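Local coordinates for protein glycosyl hydrolase, family 38 (Enterococcus faecalis, PDB 5KBP) that probably hydrolyses terminal alpha-mannosidic linkages of carbohydrates, as a family 38 glycoside hydrolase whose relatives depend on a bound metal ion, at residues Pro613-Glu623 with Glu632-Thr640; Ala297-Tyr305 with Ala747-Gly755. All coordinates share one frame; numbering follows the deposited sequence.

Contact 1: residues Pro613-Glu623 with Glu632-Thr640; sequences PVAADERLEEE and ERLAQRSTT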
loop_
_atom_site.group_PDB
_atom_site.type_symbol
_atom_site.label_atom_id
_atom_site.label_comp_id
_atom_site.label_asym_id
_atom_site.label_seq_id
_atom_site.Cartn_x
_atom_site.Cartn_y
_atom_site.Cartn_z
ATOM N N PRO A 613 -0.501 -11.142 -31.691
ATOM C CA PRO A 613 0.660 -11.881 -31.183
ATOM C C PRO A 613 0.664 -11.897 -29.662
ATOM O O PRO A 613 0.360 -10.895 -29.012
ATOM C CB PRO A 613 1.850 -11.095 -31.745
ATOM C CG PRO A 613 1.309 -10.423 -32.967
ATOM C CD PRO A 613 -0.113 -10.076 -32.631
ATOM N N VAL A 614 1.002 -13.056 -29.093
ATOM C CA VAL A 614 0.969 -13.211 -27.641
ATOM C C VAL A 614 1.961 -12.264 -26.979
ATOM O O VAL A 614 1.688 -11.702 -25.910
ATOM C CB VAL A 614 1.233 -14.677 -27.257
ATOM C CG1 VAL A 614 1.231 -14.846 -25.745
ATOM C CG2 VAL A 614 0.193 -15.579 -27.897
ATOM N N ALA A 615 3.115 -12.067 -27.600
ATOM C CA ALA A 615 4.157 -11.174 -27.099
ATOM C C ALA A 615 5.176 -10.991 -28.217
ATOM O O ALA A 615 4.916 -11.335 -29.377
ATOM C CB ALA A 615 4.806 -11.730 -25.829
ATOM N N ALA A 616 6.335 -10.440 -27.874
ATOM C CA ALA A 616 7.469 -10.490 -28.781
ATOM C C ALA A 616 8.127 -11.863 -28.696
ATOM O O ALA A 616 7.897 -12.632 -27.759
ATOM C CB ALA A 616 8.476 -9.389 -28.452
ATOM N N ASP A 617 8.950 -12.176 -29.693
ATOM C CA ASP A 617 9.599 -13.476 -29.713
ATOM C C ASP A 617 10.677 -13.539 -28.631
ATOM O O ASP A 617 10.953 -12.566 -27.924
ATOM C CB ASP A 617 10.169 -13.775 -31.100
ATOM C CG ASP A 617 11.014 -12.642 -31.650
ATOM O OD1 ASP A 617 11.795 -12.042 -30.883
ATOM O OD2 ASP A 617 10.897 -12.353 -32.860
ATOM N N GLU A 618 11.297 -14.715 -28.507
ATOM C CA GLU A 618 12.284 -14.958 -27.460
ATOM C C GLU A 618 13.503 -14.050 -27.563
ATOM O O GLU A 618 14.286 -13.986 -26.609
ATOM C CB GLU A 618 12.735 -16.421 -27.496
ATOM C CG GLU A 618 13.428 -16.838 -28.790
ATOM C CD GLU A 618 12.455 -17.114 -29.921
ATOM O OE1 GLU A 618 11.241 -17.221 -29.649
ATOM O OE2 GLU A 618 12.904 -17.222 -31.081
ATOM N N ARG A 619 13.683 -13.350 -28.684
ATOM C CA ARG A 619 14.850 -12.492 -28.845
ATOM C C ARG A 619 14.765 -11.222 -28.009
ATOM O O ARG A 619 15.796 -10.586 -27.775
ATOM C CB ARG A 619 15.035 -12.137 -30.321
ATOM C CG ARG A 619 15.330 -13.338 -31.207
ATOM C CD ARG A 619 14.430 -13.375 -32.434
ATOM N NE ARG A 619 14.772 -12.347 -33.415
ATOM C CZ ARG A 619 14.071 -12.110 -34.520
ATOM N NH1 ARG A 619 12.986 -12.824 -34.785
ATOM N NH2 ARG A 619 14.452 -11.155 -35.359
ATOM N N LEU A 620 13.572 -10.841 -27.544
ATOM C CA LEU A 620 13.451 -9.593 -26.794
ATOM C C LEU A 620 14.098 -9.701 -25.419
ATOM O O LEU A 620 14.757 -8.758 -24.966
ATOM C CB LEU A 620 11.983 -9.190 -26.660
ATOM C CG LEU A 620 11.751 -7.922 -25.836
ATOM C CD1 LEU A 620 12.482 -6.734 -26.456
ATOM C CD2 LEU A 620 10.266 -7.631 -25.685
ATOM N N GLU A 621 13.924 -10.838 -24.739
ATOM C CA GLU A 621 14.467 -10.980 -23.391
ATOM C C GLU A 621 15.985 -10.841 -23.385
ATOM O O GLU A 621 16.553 -10.189 -22.500
ATOM C CB GLU A 621 14.050 -12.323 -22.791
ATOM C CG GLU A 621 14.674 -12.604 -21.435
ATOM C CD GLU A 621 14.209 -13.915 -20.834
ATOM O OE1 GLU A 621 12.983 -14.143 -20.772
ATOM O OE2 GLU A 621 15.074 -14.720 -20.429
ATOM N N GLU A 622 16.661 -11.445 -24.365
ATOM C CA GLU A 622 18.112 -11.309 -24.450
ATOM C C GLU A 622 18.519 -9.871 -24.739
ATOM O O GLU A 622 19.519 -9.381 -24.203
ATOM C CB GLU A 622 18.666 -12.248 -25.522
ATOM C CG GLU A 622 18.694 -13.703 -25.105
ATOM C CD GLU A 622 19.662 -13.962 -23.968
ATOM O OE1 GLU A 622 20.870 -13.689 -24.135
ATOM O OE2 GLU A 622 19.213 -14.434 -22.903
ATOM N N GLU A 623 17.754 -9.175 -25.584
ATOM C CA GLU A 623 18.080 -7.786 -25.892
ATOM C C GLU A 623 17.809 -6.869 -24.707
ATOM O O GLU A 623 18.420 -5.799 -24.605
ATOM C CB GLU A 623 17.297 -7.323 -27.120
ATOM C CG GLU A 623 17.613 -8.119 -28.380
ATOM C CD GLU A 623 16.922 -7.574 -29.612
ATOM O OE1 GLU A 623 17.616 -7.338 -30.623
ATOM O OE2 GLU A 623 15.689 -7.385 -29.573
ATOM N N GLU A 632 18.332 -0.614 -31.928
ATOM C CA GLU A 632 19.094 -1.687 -32.552
ATOM C C GLU A 632 18.500 -3.064 -32.276
ATOM O O GLU A 632 19.178 -4.077 -32.480
ATOM C CB GLU A 632 20.549 -1.642 -32.080
ATOM C CG GLU A 632 21.244 -0.312 -32.320
ATOM C CD GLU A 632 21.555 -0.072 -33.784
ATOM O OE1 GLU A 632 21.864 -1.050 -34.496
ATOM O OE2 GLU A 632 21.490 1.095 -34.224
ATOM N N ARG A 633 17.251 -3.124 -31.821
ATOM C CA ARG A 633 16.641 -4.382 -31.408
ATOM C C ARG A 633 16.013 -5.088 -32.603
ATOM O O ARG A 633 15.260 -4.481 -33.372
ATOM C CB ARG A 633 15.604 -4.141 -30.311
ATOM C CG ARG A 633 16.242 -3.764 -28.984
ATOM C CD ARG A 633 15.240 -3.636 -27.854
ATOM N NE ARG A 633 15.927 -3.439 -26.582
ATOM C CZ ARG A 633 15.321 -3.189 -25.427
ATOM N NH1 ARG A 633 13.999 -3.096 -25.373
ATOM N NH2 ARG A 633 16.037 -3.027 -24.324
ATOM N N LEU A 634 16.334 -6.374 -32.752
ATOM C CA LEU A 634 15.880 -7.179 -33.876
ATOM C C LEU A 634 14.632 -7.993 -33.568
ATOM O O LEU A 634 14.114 -8.664 -34.467
ATOM C CB LEU A 634 16.997 -8.128 -34.327
ATOM C CG LEU A 634 18.372 -7.506 -34.570
ATOM C CD1 LEU A 634 19.418 -8.592 -34.783
ATOM C CD2 LEU A 634 18.321 -6.554 -35.758
ATOM N N ALA A 635 14.144 -7.954 -32.330
ATOM C CA ALA A 635 12.992 -8.761 -31.957
ATOM C C ALA A 635 11.760 -8.348 -32.751
ATOM O O ALA A 635 11.562 -7.169 -33.057
ATOM C CB ALA A 635 12.717 -8.631 -30.458
ATOM N N GLN A 636 10.936 -9.331 -33.091
ATOM C CA GLN A 636 9.680 -9.108 -33.786
ATOM C C GLN A 636 8.537 -9.698 -32.971
ATOM O O GLN A 636 8.745 -10.388 -31.969
ATOM C CB GLN A 636 9.711 -9.725 -35.190
ATOM C CG GLN A 636 10.892 -9.276 -36.031
ATOM C CD GLN A 636 10.918 -7.774 -36.249
ATOM O OE1 GLN A 636 9.874 -7.129 -36.331
ATOM N NE2 GLN A 636 12.117 -7.212 -36.345
ATOM N N ARG A 637 7.313 -9.417 -33.409
ATOM C CA ARG A 637 6.146 -9.972 -32.742
ATOM C C ARG A 637 6.107 -11.483 -32.928
ATOM O O ARG A 637 6.516 -12.010 -33.968
ATOM C CB ARG A 637 4.867 -9.339 -33.289
ATOM C CG ARG A 637 4.898 -7.822 -33.340
ATOM C CD ARG A 637 3.500 -7.250 -33.481
ATOM N NE ARG A 637 2.713 -7.437 -32.265
ATOM C CZ ARG A 637 1.480 -6.971 -32.092
ATOM N NH1 ARG A 637 0.886 -6.288 -33.060
ATOM N NH2 ARG A 637 0.841 -7.190 -30.951
ATOM N N SER A 638 5.624 -12.184 -31.906
ATOM C CA SER A 638 5.529 -13.633 -31.979
ATOM C C SER A 638 4.565 -14.048 -33.083
ATOM O O SER A 638 3.586 -13.357 -33.381
ATOM C CB SER A 638 5.070 -14.210 -30.640
ATOM O OG SER A 638 4.923 -15.617 -30.713
ATOM N N THR A 639 4.860 -15.189 -33.707
ATOM C CA THR A 639 3.964 -15.740 -34.714
ATOM C C THR A 639 2.786 -16.479 -34.095
ATOM O O THR A 639 1.797 -16.733 -34.790
ATOM C CB THR A 639 4.730 -16.677 -35.650
ATOM O OG1 THR A 639 5.316 -17.741 -34.892
ATOM C CG2 THR A 639 5.829 -15.916 -36.378
ATOM N N THR A 640 2.868 -16.826 -32.811
ATOM C CA THR A 640 1.759 -17.461 -32.113
ATOM C C THR A 640 0.689 -16.418 -31.816
ATOM O O THR A 640 0.966 -15.402 -31.170
ATOM C CB THR A 640 2.241 -18.114 -30.819
ATOM O OG1 THR A 640 3.299 -19.034 -31.112
ATOM C CG2 THR A 640 1.101 -18.860 -30.140
HETATM O O HOH W 1 2.193 -8.876 -28.710
#
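Glu623 reaches from the helix to the backbone of Arg633-Ala635 and grips two successive amides with one carboxylate. Its chain is extended beyond CG (chi2 -175°), which carries the two oxygens across the gap. Glu623 OE1 receives Leu634 N at 2.7 Å through its syn lone pair, an almost straight bond (165° at the hydrogen), while Glu623 OE2 takes Ala635 N at 3.2 Å, also on the syn side but tilted from the carboxylate plane. The Arg633 side chain runs alongside Glu623 but points the other way: Arg633 CB lies 3.3 Å from Glu623 OE2, yet its guanidinium goes on to a salt bridge with Glu756, and OE1 of Glu623 has its own salt bridge with Arg628.

Asp617 works nearer the start of the helix. Asp617 OD1 accepts from Arg619 N, a capping bond, and Asp617 OD2 is met by Gln636 N at 3.0 Å from above the carboxylate plane. Arg619 NH1 forms a salt bridge with the same OD2, and the Arg619 guanidinium turns one face to Ala635 CA. Between these polar groups, Ala635 CB packs on Leu620 CB at 3.9 Å.

At the other end Pro613 lies over the guanidinium face of Arg637, with CD 3.4 Å above the plane and over its centre. In that plane, at the edge, a water joins Arg637 NH2 to Pro613 O, and Asp564 forms a salt bridge with NH2.

Three backbone hydrogen bonds join the two antiparallel segments: Val614 N to Thr640 O, Ser638 N to Ala615 O and Asp617 N to Gln636 O. They prolong the contact of strands 601-613 and 641-653 beyond the regular sheet, with one isolated bridge at Ala616 and Arg637, so that helix 619-625 and the segment returning from it form the excursion linking two neighbouring strands.

Contact 2: residues Ala297-Tyr305 with Ala747-Gly755; sequences ANTSSARVY and AVTLIRCVG
A buried junction between the middle domain and the C-terminal beta domain is made where the turn leading into helix 304-332 meets strand 745-753, and Arg752 is its main polar link. With CG anti to the backbone N (chi1 -170°) and a bend at chi3, the side chain brings its guanidinium against the 3-10 segment 297-299. Arg752 NE donates to Ser301 OG at 2.9 Å, the hydroxyl lying at the guanidinium edge and in its plane. Arg752 NH1 donates to Asn298 O, also at 2.9 Å, but this donor stands 59° out of the carbonyl plane. Asn298 CB covers part of one guanidinium face, 3.6 Å above it and toward the rim. A salt bridge from NH2 to Asp567 holds the remaining nitrogen, and Glu737 bonds to Asn298 ND2, Ser301 OG and Thr749 OG1, which fixes the polar ends from both segments.

Strand 745-753 carries a classic beta bulge, in which two of its residues, Leu750 and Ile751, stand opposite the single Leu674 of antiparallel strand 672-679. Val304 packs against the bulge, with its CG2 3.4 Å from Leu750 O and its CG1 3.9 Å from Ile751 CG1, the Val304 and Ile751 side chains crossing at about a right angle. Nearby, Ser301 CB rests on Thr749 CG2 at 3.6 Å. One water bridges the two backbones: it donates to Ser301 O and accepts from Val304 N and from Arg752 N, the last at 3.1 Å.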
loop_
_atom_site.group_PDB
_atom_site.type_symbol
_atom_site.label_atom_id
_atom_site.label_comp_id
_atom_site.label_asym_id
_atom_site.label_seq_id
_atom_site.Cartn_x
_atom_site.Cartn_y
_atom_site.Cartn_z
ATOM N N ALA A 297 8.183 10.975 -23.830
ATOM C CA ALA A 297 6.761 11.298 -23.835
ATOM C C ALA A 297 5.897 10.050 -23.725
ATOM O O ALA A 297 4.747 10.134 -23.277
ATOM C CB ALA A 297 6.397 12.072 -25.100
ATOM N N ASN A 298 6.424 8.888 -24.121
ATOM C CA ASN A 298 5.668 7.643 -24.031
ATOM C C ASN A 298 5.443 7.183 -22.597
ATOM O O ASN A 298 4.784 6.158 -22.393
ATOM C CB ASN A 298 6.372 6.544 -24.830
ATOM C CG ASN A 298 6.345 6.807 -26.319
ATOM O OD1 ASN A 298 7.385 6.832 -26.977
ATOM N ND2 ASN A 298 5.151 7.016 -26.860
ATOM N N THR A 299 5.969 7.901 -21.603
ATOM C CA THR A 299 5.616 7.608 -20.219
ATOM C C THR A 299 4.143 7.884 -19.950
ATOM O O THR A 299 3.561 7.299 -19.030
ATOM C CB THR A 299 6.485 8.429 -19.266
ATOM O OG1 THR A 299 6.377 9.821 -19.593
ATOM C CG2 THR A 299 7.942 8.002 -19.361
ATOM N N SER A 300 3.526 8.763 -20.743
ATOM C CA SER A 300 2.116 9.085 -20.565
ATOM C C SER A 300 1.206 7.888 -20.815
ATOM O O SER A 300 0.081 7.862 -20.305
ATOM C CB SER A 300 1.730 10.243 -21.488
ATOM O OG SER A 300 2.202 10.022 -22.806
ATOM N N SER A 301 1.664 6.897 -21.581
ATOM C CA SER A 301 0.885 5.695 -21.841
ATOM C C SER A 301 1.362 4.487 -21.044
ATOM O O SER A 301 0.695 3.448 -21.067
ATOM C CB SER A 301 0.911 5.356 -23.338
ATOM O OG SER A 301 2.226 5.058 -23.775
ATOM N N ALA A 302 2.492 4.597 -20.351
ATOM C CA ALA A 302 2.987 3.492 -19.541
ATOM C C ALA A 302 2.114 3.311 -18.306
ATOM O O ALA A 302 1.831 4.276 -17.590
ATOM C CB ALA A 302 4.436 3.747 -19.131
ATOM N N ARG A 303 1.695 2.070 -18.058
ATOM C CA ARG A 303 0.844 1.716 -16.921
ATOM C C ARG A 303 -0.359 2.660 -16.825
ATOM O O ARG A 303 -0.466 3.499 -15.930
ATOM C CB ARG A 303 1.649 1.719 -15.619
ATOM C CG ARG A 303 2.842 0.776 -15.610
ATOM C CD ARG A 303 3.600 0.882 -14.297
ATOM N NE ARG A 303 4.786 0.031 -14.255
ATOM C CZ ARG A 303 4.837 -1.158 -13.662
ATOM N NH1 ARG A 303 3.765 -1.650 -13.055
ATOM N NH2 ARG A 303 5.966 -1.856 -13.672
ATOM N N VAL A 304 -1.270 2.488 -17.785
ATOM C CA VAL A 304 -2.392 3.413 -17.934
ATOM C C VAL A 304 -3.286 3.409 -16.699
ATOM O O VAL A 304 -3.957 4.407 -16.406
ATOM C CB VAL A 304 -3.185 3.075 -19.214
ATOM C CG1 VAL A 304 -3.783 1.678 -19.123
ATOM C CG2 VAL A 304 -4.261 4.120 -19.479
ATOM N N TYR A 305 -3.302 2.303 -15.948
ATOM C CA TYR A 305 -4.138 2.240 -14.753
ATOM C C TYR A 305 -3.709 3.267 -13.713
ATOM O O TYR A 305 -4.546 3.756 -12.945
ATOM C CB TYR A 305 -4.110 0.830 -14.161
ATOM C CG TYR A 305 -2.736 0.340 -13.758
ATOM C CD1 TYR A 305 -1.926 -0.336 -14.661
ATOM C CD2 TYR A 305 -2.255 0.539 -12.469
ATOM C CE1 TYR A 305 -0.673 -0.792 -14.296
ATOM C CE2 TYR A 305 -1.003 0.087 -12.095
ATOM C CZ TYR A 305 -0.217 -0.578 -13.013
ATOM O OH TYR A 305 1.030 -1.030 -12.646
ATOM N N ALA A 747 -5.037 9.807 -32.975
ATOM C CA ALA A 747 -4.847 8.471 -32.422
ATOM C C ALA A 747 -4.605 8.606 -30.925
ATOM O O ALA A 747 -3.578 9.150 -30.504
ATOM C CB ALA A 747 -3.687 7.755 -33.108
ATOM N N VAL A 748 -5.550 8.120 -30.125
ATOM C CA VAL A 748 -5.435 8.129 -28.672
ATOM C C VAL A 748 -4.964 6.756 -28.220
ATOM O O VAL A 748 -5.587 5.738 -28.546
ATOM C CB VAL A 748 -6.770 8.502 -28.005
ATOM C CG1 VAL A 748 -6.658 8.371 -26.493
ATOM C CG2 VAL A 748 -7.186 9.914 -28.393
ATOM N N THR A 749 -3.862 6.725 -27.474
ATOM C CA THR A 749 -3.315 5.469 -26.977
ATOM C C THR A 749 -4.128 4.993 -25.782
ATOM O O THR A 749 -4.279 5.723 -24.795
ATOM C CB THR A 749 -1.848 5.637 -26.589
ATOM O OG1 THR A 749 -1.096 6.051 -27.734
ATOM C CG2 THR A 749 -1.286 4.324 -26.060
ATOM N N LEU A 750 -4.643 3.770 -25.867
ATOM C CA LEU A 750 -5.434 3.205 -24.782
ATOM C C LEU A 750 -4.562 2.506 -23.744
ATOM O O LEU A 750 -4.724 2.730 -22.540
ATOM C CB LEU A 750 -6.472 2.230 -25.344
ATOM C CG LEU A 750 -7.470 2.806 -26.351
ATOM C CD1 LEU A 750 -8.439 1.732 -26.815
ATOM C CD2 LEU A 750 -8.216 3.987 -25.751
ATOM N N ILE A 751 -3.632 1.667 -24.192
ATOM C CA ILE A 751 -2.814 0.872 -23.285
ATOM C C ILE A 751 -1.524 0.512 -24.008
ATOM O O ILE A 751 -1.527 0.232 -25.210
ATOM C CB ILE A 751 -3.586 -0.379 -22.797
ATOM C CG1 ILE A 751 -2.817 -1.112 -21.696
ATOM C CG2 ILE A 751 -3.896 -1.321 -23.955
ATOM C CD1 ILE A 751 -3.595 -2.260 -21.083
ATOM N N ARG A 752 -0.414 0.550 -23.272
ATOM C CA ARG A 752 0.895 0.206 -23.818
ATOM C C ARG A 752 1.598 -0.712 -22.832
ATOM O O ARG A 752 1.727 -0.372 -21.652
ATOM C CB ARG A 752 1.734 1.457 -24.090
ATOM C CG ARG A 752 3.010 1.185 -24.869
ATOM C CD ARG A 752 3.720 2.473 -25.257
ATOM N NE ARG A 752 4.326 3.135 -24.106
ATOM C CZ ARG A 752 5.564 2.904 -23.684
ATOM N NH1 ARG A 752 6.042 3.549 -22.629
ATOM N NH2 ARG A 752 6.325 2.024 -24.319
ATOM N N CYS A 753 2.056 -1.863 -23.317
ATOM C CA CYS A 753 2.557 -2.935 -22.466
ATOM C C CYS A 753 4.011 -3.227 -22.808
ATOM O O CYS A 753 4.330 -3.544 -23.959
ATOM C CB CYS A 753 1.701 -4.192 -22.634
ATOM S SG CYS A 753 -0.084 -3.867 -22.628
ATOM N N VAL A 754 4.887 -3.127 -21.807
ATOM C CA VAL A 754 6.308 -3.411 -21.956
ATOM C C VAL A 754 6.750 -4.283 -20.787
ATOM O O VAL A 754 5.999 -4.521 -19.841
ATOM C CB VAL A 754 7.157 -2.128 -22.032
ATOM C CG1 VAL A 754 6.917 -1.418 -23.356
ATOM C CG2 VAL A 754 6.828 -1.212 -20.863
ATOM N N GLY A 755 7.992 -4.756 -20.858
ATOM C CA GLY A 755 8.477 -5.703 -19.871
ATOM C C GLY A 755 9.666 -5.257 -19.043
ATOM O O GLY A 755 10.079 -5.968 -18.123
HETATM O O HOH W 2 -0.308 1.354 -20.231
#

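From the N terminus, the chain first supplies 297-305, at the entry to helix 304-332. It then runs through the helices of the middle domain and most of the C-terminal beta strands before 747-755 returns to close contact 2, a loop of 441 intervening residues. Contact 1 is nested inside that loop and closes a short one of its own, with eight residues between 613-623 and 632-640. The two do not touch: their centres are 19 Å apart and their nearest atoms about 6 Å apart. Contact 1 stays within the C-terminal region, at an excursion between adjacent strands, whereas contact 2 ties that region to the middle domain.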